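Local structure of dephospho-CoA kinase (Legionella pneumophila subsp. pneumophila, 4TTR) at residues A[19-24]-A[30-35]; A[39-44]-A[202-207]; A[124-129]-A[136-141]; A[130-135]-A[177-182]. The protein probably catalyses the last step of coenzyme A biosynthesis, the ATP-dependent phosphorylation of the 3'-hydroxyl group of dephospho-CoA. All coordinates share one frame; numbering follows the deposited sequence.

In the fold
From the N terminus, contact 1 comes first. It closes the short P-loop turn between strand 18-23 and helix 29-38. Contact 2 follows and spans most of the chain: it brings the end of that helix and the start of strand 42-45 against helix 192-213. Contacts 3 and 4 both fall within this long span. Contact 3 closes the loop between strands 122-125 and 140-145. Contact 4 starts inside that loop, at 130-135, and ends on helix 177-182, so the two cross along the chain. Strand 18-23 lies between strands 122-125 and 140-145 in the parallel sheet, which joins contacts 1, 2 and 3.

Contact 1 of 4, residues A[19-24]-A[30-35]; sequences VGLTGN and STVAEF. With BU2 (1,3-butanediol), chain B.
The P-loop (Walker A) unit of strand, loop and helix frames this contact, with L21 of strand 18-23 packed on V32 and A33 of helix 29-38. The contact is apolar, and no hydrogen bond links the two segments. L21 uses both methyl branches. CD2 meets CB of A33 at 3.7 Å, and CD1 of L21 lies 4.1 Å from CG1 of V32. With CG of L21 anti to its N (chi1 173°), the fork extends from the strand to the helix. The V32 branch that meets it, CG1, is likewise anti to the backbone N. The side chains of L21 and V32 cross obliquely.

S30 starts the helical segment and points away from the strand. S30 and T31, near the N-terminal end of the helix, line the pocket that holds 1,3-butanediol in this structure. Both are also predicted to bind ATP. Around the contact, L21 touches L142 and V144 of strand 140-145, and V32 touches L196 of helix 192-213. Between these two segments the helix meets the strand through apolar carbon atoms, with no polar bond to set their orientation.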
# COMPACT_ATOMS: atom_id res chain seq x y z
N VAL A 19 -6.89 -9.66 4.83
CA VAL A 19 -5.51 -9.87 4.44
C VAL A 19 -4.90 -8.52 4.08
O VAL A 19 -5.39 -7.83 3.18
CB VAL A 19 -5.40 -10.83 3.24
CG1 VAL A 19 -3.96 -10.95 2.77
CG2 VAL A 19 -5.97 -12.19 3.61
N GLY A 20 -3.83 -8.15 4.77
CA GLY A 20 -3.12 -6.93 4.45
C GLY A 20 -2.22 -7.13 3.25
O GLY A 20 -1.40 -8.05 3.23
N LEU A 21 -2.38 -6.27 2.25
CA LEU A 21 -1.53 -6.30 1.06
C LEU A 21 -0.47 -5.20 1.12
O LEU A 21 -0.79 -4.01 1.16
CB LEU A 21 -2.37 -6.15 -0.21
CG LEU A 21 -1.59 -5.99 -1.52
CD1 LEU A 21 -0.74 -7.21 -1.80
CD2 LEU A 21 -2.53 -5.73 -2.68
N THR A 22 0.79 -5.62 1.14
CA THR A 22 1.92 -4.70 1.14
C THR A 22 2.86 -5.05 0.00
O THR A 22 2.80 -6.15 -0.55
CB THR A 22 2.70 -4.73 2.47
OG1 THR A 22 3.26 -6.03 2.67
CG2 THR A 22 1.80 -4.39 3.63
N GLY A 23 3.74 -4.13 -0.35
CA GLY A 23 4.72 -4.40 -1.37
C GLY A 23 5.85 -3.40 -1.33
O GLY A 23 5.65 -2.24 -0.97
N ASN A 24 7.05 -3.84 -1.70
CA ASN A 24 8.17 -2.93 -1.80
C ASN A 24 8.03 -2.13 -3.08
O ASN A 24 6.98 -2.13 -3.73
CB ASN A 24 9.52 -3.66 -1.71
CG ASN A 24 9.79 -4.59 -2.89
OD1 ASN A 24 9.05 -4.64 -3.86
ND2 ASN A 24 10.89 -5.34 -2.79
N SER A 30 -0.16 -3.29 -7.10
CA SER A 30 -1.46 -2.82 -7.56
C SER A 30 -2.02 -3.78 -8.61
O SER A 30 -3.23 -3.92 -8.75
CB SER A 30 -1.35 -1.41 -8.14
OG SER A 30 -0.90 -1.43 -9.49
N THR A 31 -1.12 -4.45 -9.33
CA THR A 31 -1.53 -5.48 -10.28
C THR A 31 -2.03 -6.70 -9.52
O THR A 31 -3.02 -7.33 -9.91
CB THR A 31 -0.37 -5.89 -11.20
OG1 THR A 31 0.12 -4.74 -11.89
CG2 THR A 31 -0.82 -6.94 -12.20
N VAL A 32 -1.35 -7.03 -8.43
CA VAL A 32 -1.76 -8.11 -7.55
C VAL A 32 -3.15 -7.82 -6.99
O VAL A 32 -4.00 -8.70 -6.94
CB VAL A 32 -0.75 -8.32 -6.40
CG1 VAL A 32 -1.33 -9.22 -5.31
CG2 VAL A 32 0.53 -8.92 -6.94
N ALA A 33 -3.38 -6.57 -6.58
CA ALA A 33 -4.68 -6.17 -6.06
C ALA A 33 -5.77 -6.37 -7.12
O ALA A 33 -6.86 -6.84 -6.81
CB ALA A 33 -4.65 -4.73 -5.60
N GLU A 34 -5.46 -6.01 -8.36
CA GLU A 34 -6.42 -6.15 -9.45
C GLU A 34 -6.77 -7.61 -9.69
O GLU A 34 -7.93 -7.95 -9.93
CB GLU A 34 -5.86 -5.51 -10.73
CG GLU A 34 -6.78 -5.61 -11.95
CD GLU A 34 -8.13 -4.92 -11.75
OE1 GLU A 34 -9.07 -5.22 -12.52
OE2 GLU A 34 -8.25 -4.08 -10.84
N PHE A 35 -5.77 -8.49 -9.62
CA PHE A 35 -6.02 -9.92 -9.82
C PHE A 35 -6.93 -10.46 -8.71
O PHE A 35 -7.83 -11.24 -8.99
CB PHE A 35 -4.70 -10.70 -9.87
CG PHE A 35 -3.99 -10.63 -11.21
CD1 PHE A 35 -4.69 -10.76 -12.39
CD2 PHE A 35 -2.62 -10.43 -11.27
CE1 PHE A 35 -4.05 -10.69 -13.61
CE2 PHE A 35 -1.97 -10.36 -12.49
CZ PHE A 35 -2.68 -10.49 -13.66
C1 BU2 B . 2.19 -2.09 -9.83
O1 BU2 B . 2.71 -1.84 -11.12
C2 BU2 B . 2.20 -0.82 -9.00
C3 BU2 B . 2.95 -1.08 -7.71
O3 BU2 B . 4.33 -1.01 -7.97
C4 BU2 B . 2.57 -0.04 -6.69

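Contact 2 of 4, residues A[39-44]-A[202-207]; sequences LGINVI and KLHQKY
L39 and I41 pack against H204 where the connection from helix 29-38 to strand 42-45 meets helix 192-213. A Schellman motif ends the first helix here. G40, with positive phi, is its C-prime residue, and it separates the two residues that touch the imidazole.

L39 covers one ring face. Its CB lies over the centre of the ring, and its CD1 makes a CH-pi contact, 4.1 Å from the H204 ring centroid and 29° off the normal. L39 CD1 also reaches CG of H204 at 3.7 Å, at the base of the ring. I41 comes in at the edge instead. CG1 of I41 lies beside the backbone N (chi1 -59°), and a turn at chi2 (-57°) brings CD1 near the plane of the ring.

H204 sends its ring out from the helix with CG anti to the backbone N, into the angle between the two aliphatic chains. ND1 of H204 is hydrogen-bonded to OH of Y121, which also touches I41. The closest approach of I41 is made by CD1, 3.7 Å from CE1 of H204.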
# COMPACT_ATOMS: atom_id res chain seq x y z
N LEU A 39 -10.98 -11.84 -8.99
CA LEU A 39 -11.44 -13.12 -8.43
C LEU A 39 -12.64 -12.91 -7.52
O LEU A 39 -13.06 -13.83 -6.81
CB LEU A 39 -10.31 -13.81 -7.67
CG LEU A 39 -9.20 -14.40 -8.54
CD1 LEU A 39 -7.96 -14.71 -7.71
CD2 LEU A 39 -9.69 -15.65 -9.27
N GLY A 40 -13.18 -11.69 -7.52
CA GLY A 40 -14.38 -11.38 -6.78
C GLY A 40 -14.12 -10.98 -5.34
O GLY A 40 -15.04 -10.96 -4.52
N ILE A 41 -12.87 -10.67 -5.02
CA ILE A 41 -12.51 -10.26 -3.67
C ILE A 41 -12.63 -8.75 -3.52
O ILE A 41 -12.16 -7.99 -4.37
CB ILE A 41 -11.08 -10.70 -3.29
CG1 ILE A 41 -10.95 -12.23 -3.39
CG2 ILE A 41 -10.72 -10.24 -1.88
CD1 ILE A 41 -11.95 -13.02 -2.54
N ASN A 42 -13.25 -8.32 -2.42
CA ASN A 42 -13.33 -6.91 -2.08
C ASN A 42 -11.96 -6.39 -1.67
O ASN A 42 -11.35 -6.89 -0.73
CB ASN A 42 -14.33 -6.69 -0.94
CG ASN A 42 -15.79 -6.82 -1.37
OD1 ASN A 42 -16.68 -6.31 -0.70
ND2 ASN A 42 -16.03 -7.51 -2.49
N VAL A 43 -11.47 -5.38 -2.39
CA VAL A 43 -10.18 -4.77 -2.08
C VAL A 43 -10.39 -3.35 -1.55
O VAL A 43 -10.98 -2.51 -2.23
CB VAL A 43 -9.26 -4.73 -3.31
CG1 VAL A 43 -7.90 -4.15 -2.93
CG2 VAL A 43 -9.09 -6.13 -3.89
N ILE A 44 -9.92 -3.11 -0.34
CA ILE A 44 -9.95 -1.77 0.25
C ILE A 44 -8.59 -1.11 0.05
O ILE A 44 -7.57 -1.62 0.51
CB ILE A 44 -10.32 -1.82 1.75
CG1 ILE A 44 -11.69 -2.48 1.94
CG2 ILE A 44 -10.33 -0.41 2.33
CD1 ILE A 44 -12.04 -2.78 3.38
N LYS A 202 -3.31 -19.15 -6.35
CA LYS A 202 -3.01 -20.10 -5.27
C LYS A 202 -3.16 -19.45 -3.90
O LYS A 202 -3.59 -20.11 -2.95
CB LYS A 202 -1.60 -20.66 -5.43
CG LYS A 202 -1.43 -21.53 -6.66
CD LYS A 202 -0.25 -22.47 -6.52
CE LYS A 202 0.26 -22.93 -7.88
NZ LYS A 202 0.97 -21.84 -8.60
N LEU A 203 -2.82 -18.17 -3.79
CA LEU A 203 -3.00 -17.45 -2.53
C LEU A 203 -4.48 -17.30 -2.24
O LEU A 203 -4.93 -17.49 -1.11
CB LEU A 203 -2.33 -16.07 -2.59
CG LEU A 203 -0.79 -16.06 -2.61
CD1 LEU A 203 -0.26 -14.68 -2.96
CD2 LEU A 203 -0.24 -16.53 -1.28
N HIS A 204 -5.24 -16.95 -3.28
CA HIS A 204 -6.69 -16.84 -3.20
C HIS A 204 -7.31 -18.12 -2.64
O HIS A 204 -8.11 -18.08 -1.71
CB HIS A 204 -7.26 -16.51 -4.58
CG HIS A 204 -8.75 -16.62 -4.67
ND1 HIS A 204 -9.60 -15.78 -4.00
CD2 HIS A 204 -9.54 -17.46 -5.39
CE1 HIS A 204 -10.85 -16.10 -4.28
NE2 HIS A 204 -10.84 -17.12 -5.13
N GLN A 205 -6.91 -19.27 -3.18
CA GLN A 205 -7.43 -20.55 -2.71
C GLN A 205 -6.97 -20.82 -1.27
O GLN A 205 -7.70 -21.43 -0.49
CB GLN A 205 -6.98 -21.69 -3.63
CG GLN A 205 -7.52 -21.59 -5.05
CD GLN A 205 -9.04 -21.62 -5.11
OE1 GLN A 205 -9.69 -22.27 -4.30
NE2 GLN A 205 -9.60 -20.91 -6.08
N LYS A 206 -5.77 -20.37 -0.93
CA LYS A 206 -5.27 -20.51 0.44
C LYS A 206 -6.11 -19.68 1.42
O LYS A 206 -6.47 -20.17 2.48
CB LYS A 206 -3.81 -20.08 0.51
CG LYS A 206 -3.12 -20.37 1.83
CD LYS A 206 -1.76 -19.70 1.88
CE LYS A 206 -0.88 -20.30 2.96
NZ LYS A 206 0.47 -19.69 2.98
N TYR A 207 -6.41 -18.44 1.05
CA TYR A 207 -7.18 -17.55 1.92
C TYR A 207 -8.63 -18.02 2.08
O TYR A 207 -9.19 -17.94 3.17
CB TYR A 207 -7.16 -16.12 1.38
CG TYR A 207 -5.79 -15.47 1.38
CD1 TYR A 207 -4.89 -15.69 2.42
CD2 TYR A 207 -5.40 -14.64 0.35
CE1 TYR A 207 -3.64 -15.10 2.42
CE2 TYR A 207 -4.15 -14.04 0.34
CZ TYR A 207 -3.28 -14.27 1.38
OH TYR A 207 -2.03 -13.68 1.37

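Contact 3 of 4, residues A[124-129]-A[136-141]; sequences IEIPLL and PYLQKV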
# COMPACT_ATOMS: atom_id res chain seq x y z
N ILE A 124 -6.92 -5.63 2.14
CA ILE A 124 -6.67 -4.23 2.49
C ILE A 124 -5.26 -3.83 2.06
O ILE A 124 -4.27 -4.27 2.64
CB ILE A 124 -6.82 -3.99 4.01
CG1 ILE A 124 -8.15 -4.56 4.52
CG2 ILE A 124 -6.74 -2.50 4.31
CD1 ILE A 124 -8.33 -4.48 6.02
N GLU A 125 -5.17 -3.01 1.02
CA GLU A 125 -3.88 -2.50 0.56
C GLU A 125 -3.39 -1.41 1.50
O GLU A 125 -4.05 -0.39 1.68
CB GLU A 125 -3.99 -1.95 -0.87
CG GLU A 125 -2.65 -1.60 -1.49
CD GLU A 125 -2.78 -0.96 -2.86
OE1 GLU A 125 -2.27 0.16 -3.04
OE2 GLU A 125 -3.39 -1.59 -3.75
N ILE A 126 -2.22 -1.64 2.09
CA ILE A 126 -1.67 -0.78 3.13
C ILE A 126 -0.19 -0.49 2.83
O ILE A 126 0.40 -1.14 1.97
CB ILE A 126 -1.82 -1.44 4.52
CG1 ILE A 126 -1.11 -2.80 4.55
CG2 ILE A 126 -3.30 -1.60 4.84
CD1 ILE A 126 -1.30 -3.57 5.84
N PRO A 127 0.41 0.51 3.51
CA PRO A 127 1.81 0.83 3.20
C PRO A 127 2.80 -0.23 3.68
O PRO A 127 2.50 -0.99 4.59
CB PRO A 127 2.04 2.16 3.92
CG PRO A 127 1.04 2.17 5.02
CD PRO A 127 -0.17 1.46 4.48
N LEU A 128 3.98 -0.24 3.06
CA LEU A 128 5.03 -1.22 3.37
C LEU A 128 5.37 -1.25 4.86
O LEU A 128 5.42 -2.32 5.47
CB LEU A 128 6.28 -0.90 2.55
CG LEU A 128 7.54 -1.72 2.83
CD1 LEU A 128 7.33 -3.19 2.48
CD2 LEU A 128 8.71 -1.14 2.05
N LEU A 129 5.60 -0.07 5.43
CA LEU A 129 5.96 0.06 6.84
C LEU A 129 4.75 0.45 7.68
O LEU A 129 4.80 1.40 8.46
CB LEU A 129 7.06 1.11 7.01
CG LEU A 129 8.35 0.87 6.23
CD1 LEU A 129 9.20 2.12 6.26
CD2 LEU A 129 9.11 -0.32 6.81
N PRO A 136 -4.22 -4.09 13.86
CA PRO A 136 -4.12 -5.28 14.70
C PRO A 136 -5.13 -6.37 14.33
O PRO A 136 -5.06 -7.47 14.88
CB PRO A 136 -4.41 -4.74 16.10
CG PRO A 136 -5.35 -3.61 15.85
CD PRO A 136 -4.90 -2.98 14.56
N TYR A 137 -6.04 -6.06 13.41
CA TYR A 137 -7.14 -6.95 13.09
C TYR A 137 -6.88 -7.84 11.87
O TYR A 137 -7.72 -8.66 11.51
CB TYR A 137 -8.42 -6.14 12.86
CG TYR A 137 -8.26 -4.96 11.91
CD1 TYR A 137 -7.97 -3.69 12.40
CD2 TYR A 137 -8.41 -5.12 10.54
CE1 TYR A 137 -7.83 -2.62 11.54
CE2 TYR A 137 -8.27 -4.05 9.68
CZ TYR A 137 -7.98 -2.80 10.19
OH TYR A 137 -7.84 -1.74 9.33
N LEU A 138 -5.72 -7.68 11.25
CA LEU A 138 -5.37 -8.47 10.07
C LEU A 138 -5.10 -9.93 10.44
O LEU A 138 -4.36 -10.21 11.38
CB LEU A 138 -4.14 -7.88 9.38
CG LEU A 138 -4.27 -6.45 8.86
CD1 LEU A 138 -2.96 -6.01 8.23
CD2 LEU A 138 -5.42 -6.33 7.87
N GLN A 139 -5.70 -10.86 9.70
CA GLN A 139 -5.41 -12.28 9.89
C GLN A 139 -4.09 -12.64 9.24
O GLN A 139 -3.33 -13.47 9.75
CB GLN A 139 -6.51 -13.16 9.30
CG GLN A 139 -7.82 -13.21 10.07
CD GLN A 139 -7.63 -13.31 11.56
OE1 GLN A 139 -7.04 -14.27 12.07
NE2 GLN A 139 -8.16 -12.32 12.28
N LYS A 140 -3.83 -12.04 8.09
CA LYS A 140 -2.66 -12.34 7.29
C LYS A 140 -2.05 -11.07 6.74
O LYS A 140 -2.75 -10.07 6.56
CB LYS A 140 -3.01 -13.27 6.14
CG LYS A 140 -3.59 -14.60 6.55
CD LYS A 140 -2.54 -15.48 7.18
CE LYS A 140 -2.94 -16.93 7.09
NZ LYS A 140 -1.97 -17.82 7.77
N VAL A 141 -0.75 -11.11 6.47
CA VAL A 141 -0.08 -10.07 5.72
C VAL A 141 0.57 -10.69 4.49
O VAL A 141 1.26 -11.72 4.58
CB VAL A 141 0.98 -9.34 6.57
CG1 VAL A 141 1.75 -8.32 5.73
CG2 VAL A 141 0.31 -8.64 7.75
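I124 and I126 meet Y137 and L138 at the two ends of the loop that joins strand 122-125 to strand 140-145. All the contacts across it are apolar. CD1 of I124 has two partners: CE2 of Y137 at 3.7 Å and CD2 of L138 at 3.9 Å. It reaches the tyrosine at the edge, in the plane of the ring, and the two side chains cross at about a right angle. The other methyl of L138 goes to I126. Here the chains meet tip to tip, with CD1 of I126 at 3.8 Å from CD1 of L138. The fork of L138 thus divides its two methyls between two isoleucines.

Torsions set up the tyrosine edge. Y137 places CG between its backbone N and carbonyl carbon (chi1 49°), which brings the ring back toward I124 although CB starts off to one side.

Further out, strand 18-23 lies between the two partner strands. S18 touches I124, Y137 and L138, and T22 touches I126. I110 of helix 92-115 also packs on Y137. I126 lies near the P-loop without touching it.

OH of Y137 is buried by the contact and has no partner in the model. Across this contact Y137 is met at a ring carbon, CE2. Dispersion and exclusion of water probably account for most of the cohesion.

Contact 4 of 4, residues A[130-135]-A[177-182]; sequences FNKHHY and EQRLEA
F130 opens this contact by meeting R179 with both its carbonyl and its ring. The segment 130-135 lies in the loop between strands 122-125 and 140-145, and R179 reaches it from helix 177-182. NH1 of R179 donates to O of F130 at 2.8 Å, with an N-H...O angle of 148°. The donor lies in the carbonyl plane, on a lone pair. NH2 of R179 adds a weak bond to the same F130 O at 3.1 Å, so the oxygen sits at the guanidinium edge, in its plane.

The F130 ring takes the same guanidinium over one face. CG of F130 lies between its backbone N and carbonyl carbon, and the ring folds back beside its own backbone. R179 CZ is 4.9 Å from the F130 centroid, 24° off the normal: a cation-pi contact. The planes are 55° apart, so this is no flat stack. NH1 comes closest, 3.5 Å from CD1 of F130.

N131 shapes the loop next. Its OD1 accepts from N of H133, an Asx turn. K132 points toward the helix, and with a bend at chi3 its NZ comes to 3.6 Å from CB of A182. H134 turns to helix 92-115, with ND1 hydrogen-bonded to E99 and its ring stacked on H103.

R179 thus uses its guanidinium edge for the F130 carbonyl and sets NH1 over the face of the F130 ring. Together they probably limit its rotation, and its positive charge probably polarises the F130 carbonyl.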
# COMPACT_ATOMS: atom_id res chain seq x y z
N PHE A 130 3.66 -0.29 7.51
CA PHE A 130 2.43 0.02 8.22
C PHE A 130 2.58 -0.21 9.72
O PHE A 130 3.26 -1.14 10.16
CB PHE A 130 1.27 -0.83 7.68
CG PHE A 130 1.38 -2.30 7.99
CD1 PHE A 130 2.14 -3.13 7.19
CD2 PHE A 130 0.71 -2.84 9.07
CE1 PHE A 130 2.24 -4.48 7.47
CE2 PHE A 130 0.80 -4.19 9.36
CZ PHE A 130 1.57 -5.01 8.56
N ASN A 131 1.97 0.67 10.51
CA ASN A 131 1.94 0.52 11.95
C ASN A 131 1.00 -0.62 12.32
O ASN A 131 -0.20 -0.56 12.03
CB ASN A 131 1.50 1.82 12.63
CG ASN A 131 1.66 1.79 14.14
OD1 ASN A 131 1.77 0.73 14.74
ND2 ASN A 131 1.68 2.97 14.75
N LYS A 132 1.54 -1.65 12.96
CA LYS A 132 0.76 -2.84 13.29
C LYS A 132 -0.33 -2.48 14.29
O LYS A 132 -1.44 -3.00 14.23
CB LYS A 132 1.65 -3.94 13.87
CG LYS A 132 3.09 -3.93 13.38
CD LYS A 132 3.78 -5.24 13.67
CE LYS A 132 4.02 -6.02 12.40
NZ LYS A 132 4.45 -7.42 12.67
N HIS A 133 -0.00 -1.57 15.21
CA HIS A 133 -0.95 -1.14 16.23
C HIS A 133 -2.18 -0.49 15.60
O HIS A 133 -3.23 -0.39 16.23
CB HIS A 133 -0.29 -0.16 17.21
CG HIS A 133 0.77 -0.78 18.07
ND1 HIS A 133 1.30 -2.03 17.81
CD2 HIS A 133 1.38 -0.33 19.19
CE1 HIS A 133 2.20 -2.32 18.74
NE2 HIS A 133 2.27 -1.30 19.58
N HIS A 134 -2.04 -0.04 14.36
CA HIS A 134 -3.14 0.56 13.63
C HIS A 134 -3.88 -0.47 12.78
O HIS A 134 -5.01 -0.23 12.34
CB HIS A 134 -2.63 1.71 12.75
CG HIS A 134 -2.17 2.90 13.53
ND1 HIS A 134 -1.81 4.09 12.94
CD2 HIS A 134 -2.02 3.09 14.87
CE1 HIS A 134 -1.46 4.96 13.87
NE2 HIS A 134 -1.58 4.38 15.05
N TYR A 135 -3.25 -1.63 12.56
CA TYR A 135 -3.86 -2.74 11.84
C TYR A 135 -3.73 -4.06 12.61
O TYR A 135 -3.20 -5.04 12.08
CB TYR A 135 -3.24 -2.89 10.46
CG TYR A 135 -3.47 -1.69 9.57
CD1 TYR A 135 -4.69 -1.49 8.94
CD2 TYR A 135 -2.46 -0.75 9.35
CE1 TYR A 135 -4.91 -0.40 8.13
CE2 TYR A 135 -2.67 0.34 8.53
CZ TYR A 135 -3.90 0.51 7.93
OH TYR A 135 -4.12 1.60 7.12
N GLU A 177 13.90 -6.78 5.93
CA GLU A 177 14.17 -7.94 6.78
C GLU A 177 13.07 -8.17 7.82
O GLU A 177 12.55 -9.28 7.95
CB GLU A 177 15.52 -7.77 7.49
CG GLU A 177 15.92 -8.94 8.37
CD GLU A 177 17.33 -8.81 8.92
OE1 GLU A 177 17.98 -7.77 8.66
OE2 GLU A 177 17.79 -9.74 9.62
N GLN A 178 12.70 -7.11 8.53
CA GLN A 178 11.70 -7.21 9.58
C GLN A 178 10.31 -7.49 9.00
O GLN A 178 9.55 -8.29 9.55
CB GLN A 178 11.68 -5.92 10.41
CG GLN A 178 10.98 -6.05 11.75
CD GLN A 178 11.04 -4.77 12.56
OE1 GLN A 178 10.03 -4.29 13.07
NE2 GLN A 178 12.24 -4.21 12.69
N ARG A 179 9.99 -6.83 7.90
CA ARG A 179 8.69 -6.99 7.26
C ARG A 179 8.59 -8.33 6.51
O ARG A 179 7.50 -8.88 6.36
CB ARG A 179 8.42 -5.84 6.29
CG ARG A 179 8.37 -4.47 6.96
CD ARG A 179 7.20 -4.35 7.94
NE ARG A 179 7.23 -3.09 8.67
CZ ARG A 179 6.18 -2.54 9.28
NH1 ARG A 179 5.00 -3.13 9.25
NH2 ARG A 179 6.33 -1.39 9.92
N LEU A 180 9.72 -8.84 6.05
CA LEU A 180 9.76 -10.15 5.39
C LEU A 180 9.51 -11.25 6.41
O LEU A 180 8.77 -12.20 6.15
CB LEU A 180 11.11 -10.37 4.70
CG LEU A 180 11.35 -9.66 3.36
CD1 LEU A 180 12.84 -9.66 3.05
CD2 LEU A 180 10.59 -10.34 2.23
N GLU A 181 10.12 -11.11 7.58
CA GLU A 181 9.91 -12.05 8.68
C GLU A 181 8.45 -12.07 9.12
O GLU A 181 7.87 -13.13 9.34
CB GLU A 181 10.80 -11.69 9.86
CG GLU A 181 12.28 -11.99 9.64
CD GLU A 181 13.16 -11.38 10.71
OE1 GLU A 181 13.48 -12.09 11.69
OE2 GLU A 181 13.53 -10.20 10.58
N ALA A 182 7.86 -10.88 9.24
CA ALA A 182 6.50 -10.75 9.78
C ALA A 182 5.45 -11.25 8.79
O ALA A 182 4.43 -11.81 9.20
CB ALA A 182 6.22 -9.30 10.13